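Local coordinates for protein MlnE (Bacillus amyloliquefaciens subsp. plantarum, PDB 5D2E) that forms the N-terminal, NADP-binding ketoreductase of a macrolactin polyketide synthase assembly line and probably reduces beta-keto groups of the growing chain, at residues A[85-90]-A[101-106]. Sequence-based numbering, arbitrary orientation.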
ATOM      1  N   ILE A  85      -2.657  -2.363  30.928  1.00 26.73           N
ATOM      2  CA  ILE A  85      -3.965  -2.867  30.536  1.00 25.38           C
ATOM      3  C   ILE A  85      -3.794  -3.861  29.388  1.00 27.43           C
ATOM      4  O   ILE A  85      -3.189  -3.528  28.342  1.00 27.89           O
ATOM      5  CB  ILE A  85      -4.863  -1.699  30.080  1.00 27.42           C
ATOM      6  CG1 ILE A  85      -4.870  -0.575  31.149  1.00 27.59           C
ATOM      7  CG2 ILE A  85      -6.249  -2.207  29.753  1.00 26.29           C
ATOM      8  CD1 ILE A  85      -5.418  -0.955  32.539  1.00 25.89           C
ATOM      9  N   TYR A  86      -4.321  -5.047  29.534  1.00 24.63           N
ATOM     10  CA  TYR A  86      -4.096  -6.120  28.541  1.00 23.58           C
ATOM     11  C   TYR A  86      -5.392  -6.664  28.054  1.00 25.66           C
ATOM     12  O   TYR A  86      -6.232  -7.190  28.797  1.00 26.38           O
ATOM     13  CB  TYR A  86      -3.207  -7.202  29.119  1.00 26.27           C
ATOM     14  CG  TYR A  86      -2.689  -8.217  28.167  1.00 26.33           C
ATOM     15  CD1 TYR A  86      -3.410  -9.348  27.884  1.00 27.36           C
ATOM     16  CD2 TYR A  86      -1.425  -8.104  27.601  1.00 27.91           C
ATOM     17  CE1 TYR A  86      -2.895 -10.313  27.017  1.00 30.06           C
ATOM     18  CE2 TYR A  86      -0.904  -9.074  26.764  1.00 26.63           C
ATOM     19  CZ  TYR A  86      -1.651 -10.155  26.439  1.00 28.54           C
ATOM     20  OH  TYR A  86      -1.170 -11.181  25.620  1.00 27.89           O
ATOM     21  N   VAL A  87      -5.633  -6.461  26.773  1.00 24.94           N
ATOM     22  CA  VAL A  87      -6.889  -6.786  26.157  1.00 24.29           C
ATOM     23  C   VAL A  87      -6.744  -7.894  25.137  1.00 27.72           C
ATOM     24  O   VAL A  87      -5.952  -7.790  24.196  1.00 28.75           O
ATOM     25  CB  VAL A  87      -7.453  -5.548  25.430  1.00 27.45           C
ATOM     26  CG1 VAL A  87      -8.892  -5.811  24.941  1.00 30.31           C
ATOM     27  CG2 VAL A  87      -7.345  -4.314  26.312  1.00 26.97           C
ATOM     28  N   THR A  88      -7.569  -8.910  25.279  1.00 28.44           N
ATOM     29  CA  THR A  88      -7.575 -10.022  24.378  1.00 27.83           C
ATOM     30  C   THR A  88      -8.881 -10.199  23.682  1.00 28.67           C
ATOM     31  O   THR A  88      -9.880  -9.573  23.973  1.00 29.11           O
ATOM     32  CB  THR A  88      -7.242 -11.351  25.133  1.00 32.20           C
ATOM     33  OG1 THR A  88      -8.256 -11.608  26.092  1.00 32.58           O
ATOM     34  CG2 THR A  88      -5.974 -11.286  25.811  1.00 33.52           C
ATOM     35  N   SER A  89      -8.870 -11.069  22.699  1.00 30.80           N
ATOM     36  CA  SER A  89     -10.031 -11.393  21.933  1.00 33.84           C
ATOM     37  C   SER A  89     -11.069 -12.243  22.673  1.00 37.30           C
ATOM     38  O   SER A  89     -10.719 -13.216  23.333  1.00 37.35           O
ATOM     39  CB  SER A  89      -9.584 -12.162  20.692  1.00 36.74           C
ATOM     40  OG  SER A  89     -10.695 -12.352  19.904  1.00 42.24           O
ATOM     41  N   GLY A  90     -12.338 -11.885  22.539  1.00 35.56           N
ATOM     42  CA  GLY A  90     -13.436 -12.632  23.147  1.00 37.11           C
ATOM     43  C   GLY A  90     -14.736 -12.447  22.371  1.00 35.53           C
ATOM     44  O   GLY A  90     -14.834 -11.574  21.509  1.00 37.51           O
ATOM     45  N   PHE A 101      -9.047  -7.139  29.988  1.00 26.29           N
ATOM     46  CA  PHE A 101     -10.298  -7.092  29.274  1.00 25.60           C
ATOM     47  C   PHE A 101     -10.324  -8.090  28.140  1.00 27.07           C
ATOM     48  O   PHE A 101      -9.280  -8.514  27.623  1.00 28.73           O
ATOM     49  CB  PHE A 101     -10.516  -5.719  28.645  1.00 26.22           C
ATOM     50  CG  PHE A 101     -10.677  -4.610  29.605  1.00 27.85           C
ATOM     51  CD1 PHE A 101      -9.563  -4.000  30.154  1.00 26.78           C
ATOM     52  CD2 PHE A 101     -11.944  -4.120  29.901  1.00 26.47           C
ATOM     53  CE1 PHE A 101      -9.679  -2.985  31.023  1.00 28.64           C
ATOM     54  CE2 PHE A 101     -12.070  -3.082  30.810  1.00 28.25           C
ATOM     55  CZ  PHE A 101     -10.936  -2.525  31.389  1.00 28.64           C
ATOM     56  N   THR A 102     -11.530  -8.461  27.722  1.00 26.64           N
ATOM     57  CA  THR A 102     -11.766  -9.150  26.452  1.00 27.01           C
ATOM     58  C   THR A 102     -12.702  -8.314  25.599  1.00 30.31           C
ATOM     59  O   THR A 102     -13.464  -7.473  26.117  1.00 29.90           O
ATOM     60  CB  THR A 102     -12.395 -10.553  26.581  1.00 34.21           C
ATOM     61  OG1 THR A 102     -13.700 -10.429  27.138  1.00 35.43           O
ATOM     62  CG2 THR A 102     -11.544 -11.465  27.462  1.00 34.64           C
ATOM     63  N   MET A 103     -12.620  -8.504  24.280  1.00 28.72           N
ATOM     64  CA  MET A 103     -13.502  -7.772  23.366  1.00 30.78           C
ATOM     65  C   MET A 103     -13.434  -8.402  22.006  1.00 26.53           C
ATOM     66  O   MET A 103     -12.548  -9.174  21.737  1.00 27.61           O
ATOM     67  CB  MET A 103     -13.105  -6.296  23.224  1.00 30.28           C
ATOM     68  CG  MET A 103     -11.733  -6.039  22.631  1.00 29.96           C
ATOM     69  SD  MET A 103     -11.251  -4.257  22.627  1.00 33.28           S
ATOM     70  CE  MET A 103     -12.374  -3.694  21.328  1.00 38.76           C
ATOM     71  N   ASN A 104     -14.360  -8.000  21.169  1.00 28.80           N
ATOM     72  CA  ASN A 104     -14.381  -8.369  19.735  1.00 30.34           C
ATOM     73  C   ASN A 104     -13.741  -7.204  18.985  1.00 29.12           C
ATOM     74  O   ASN A 104     -14.281  -6.093  18.963  1.00 30.84           O
ATOM     75  CB  ASN A 104     -15.821  -8.631  19.308  1.00 34.34           C
ATOM     76  CG  ASN A 104     -15.945  -9.121  17.860  1.00 40.82           C
ATOM     77  OD1 ASN A 104     -16.868  -9.891  17.517  1.00 42.81           O
ATOM     78  ND2 ASN A 104     -15.079  -8.612  17.001  1.00 34.80           N
ATOM     79  N   PHE A 105     -12.527  -7.440  18.467  1.00 29.94           N
ATOM     80  CA  PHE A 105     -11.682  -6.399  17.910  1.00 31.56           C
ATOM     81  C   PHE A 105     -12.178  -5.762  16.603  1.00 35.67           C
ATOM     82  O   PHE A 105     -11.652  -4.746  16.154  1.00 35.38           O
ATOM     83  CB  PHE A 105     -10.282  -6.955  17.678  1.00 32.09           C
ATOM     84  CG  PHE A 105      -9.527  -7.224  18.950  1.00 30.60           C
ATOM     85  CD1 PHE A 105      -9.312  -6.217  19.886  1.00 35.45           C
ATOM     86  CD2 PHE A 105      -8.999  -8.464  19.202  1.00 30.27           C
ATOM     87  CE1 PHE A 105      -8.595  -6.471  21.044  1.00 34.64           C
ATOM     88  CE2 PHE A 105      -8.276  -8.719  20.372  1.00 28.79           C
ATOM     89  CZ  PHE A 105      -8.067  -7.745  21.268  1.00 29.56           C
ATOM     90  N   THR A 106     -13.142  -6.412  16.029  1.00 32.87           N
ATOM     91  CA  THR A 106     -13.925  -5.882  14.886  1.00 46.30           C
ATOM     92  C   THR A 106     -15.148  -5.017  15.248  1.00 47.95           C
ATOM     93  O   THR A 106     -15.691  -4.338  14.363  1.00 46.19           O
ATOM     94  CB  THR A 106     -14.442  -7.040  13.974  1.00 43.68           C
ATOM     95  OG1 THR A 106     -15.539  -7.695  14.602  1.00 56.61           O
ATOM     96  CG2 THR A 106     -13.394  -8.131  13.737  1.00 48.94           C
TER
HETATM   97  O   HOH W   1     -11.836 -10.248  18.168  1.00 35.03           O
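Parallel strands 84-89 and 100-103, in the Rossmann-like structural subdomain of the ketoreductase, away from the NADP bound in the other subdomain, bring Val87 against Phe101 and Thr88 against Thr102. Four backbone hydrogen bonds alternate between them: Phe101 N to Tyr86 O, Thr88 N to Phe101 O (2.9 Å), Met103 N to Thr88 O and, past the end of strand 84-89, Gly90 N to Met103 O. On the apolar face, Val87 CG1, anti to its backbone N (chi1 -172°), lies 3.7 Å from Met103 SD and also touches Phe101 CB and Phe105 CE1. Ile85 CG2 meets the Phe101 ring at CE1 (3.7 Å). Beyond the end of strand 100-103, the Phe105 ring lies against the backbone at the C-terminal end of strand 84-89: Val87 O lies in its plane at the edge, 3.6 Å from CZ, and CE2 packs on Ser89 N and CB. A water joins Ser89 OG to Phe105 N. Across the other face, Thr88 OG1 sits 3.6 Å from Thr102 CG2, while Thr102 OG1 bonds to Arg92 O. Strand 60-64 pairs with strand 84-89 along its other edge; helix 108-120 packs on Phe101 and Met103 through Leu114, Val117 and Tyr111.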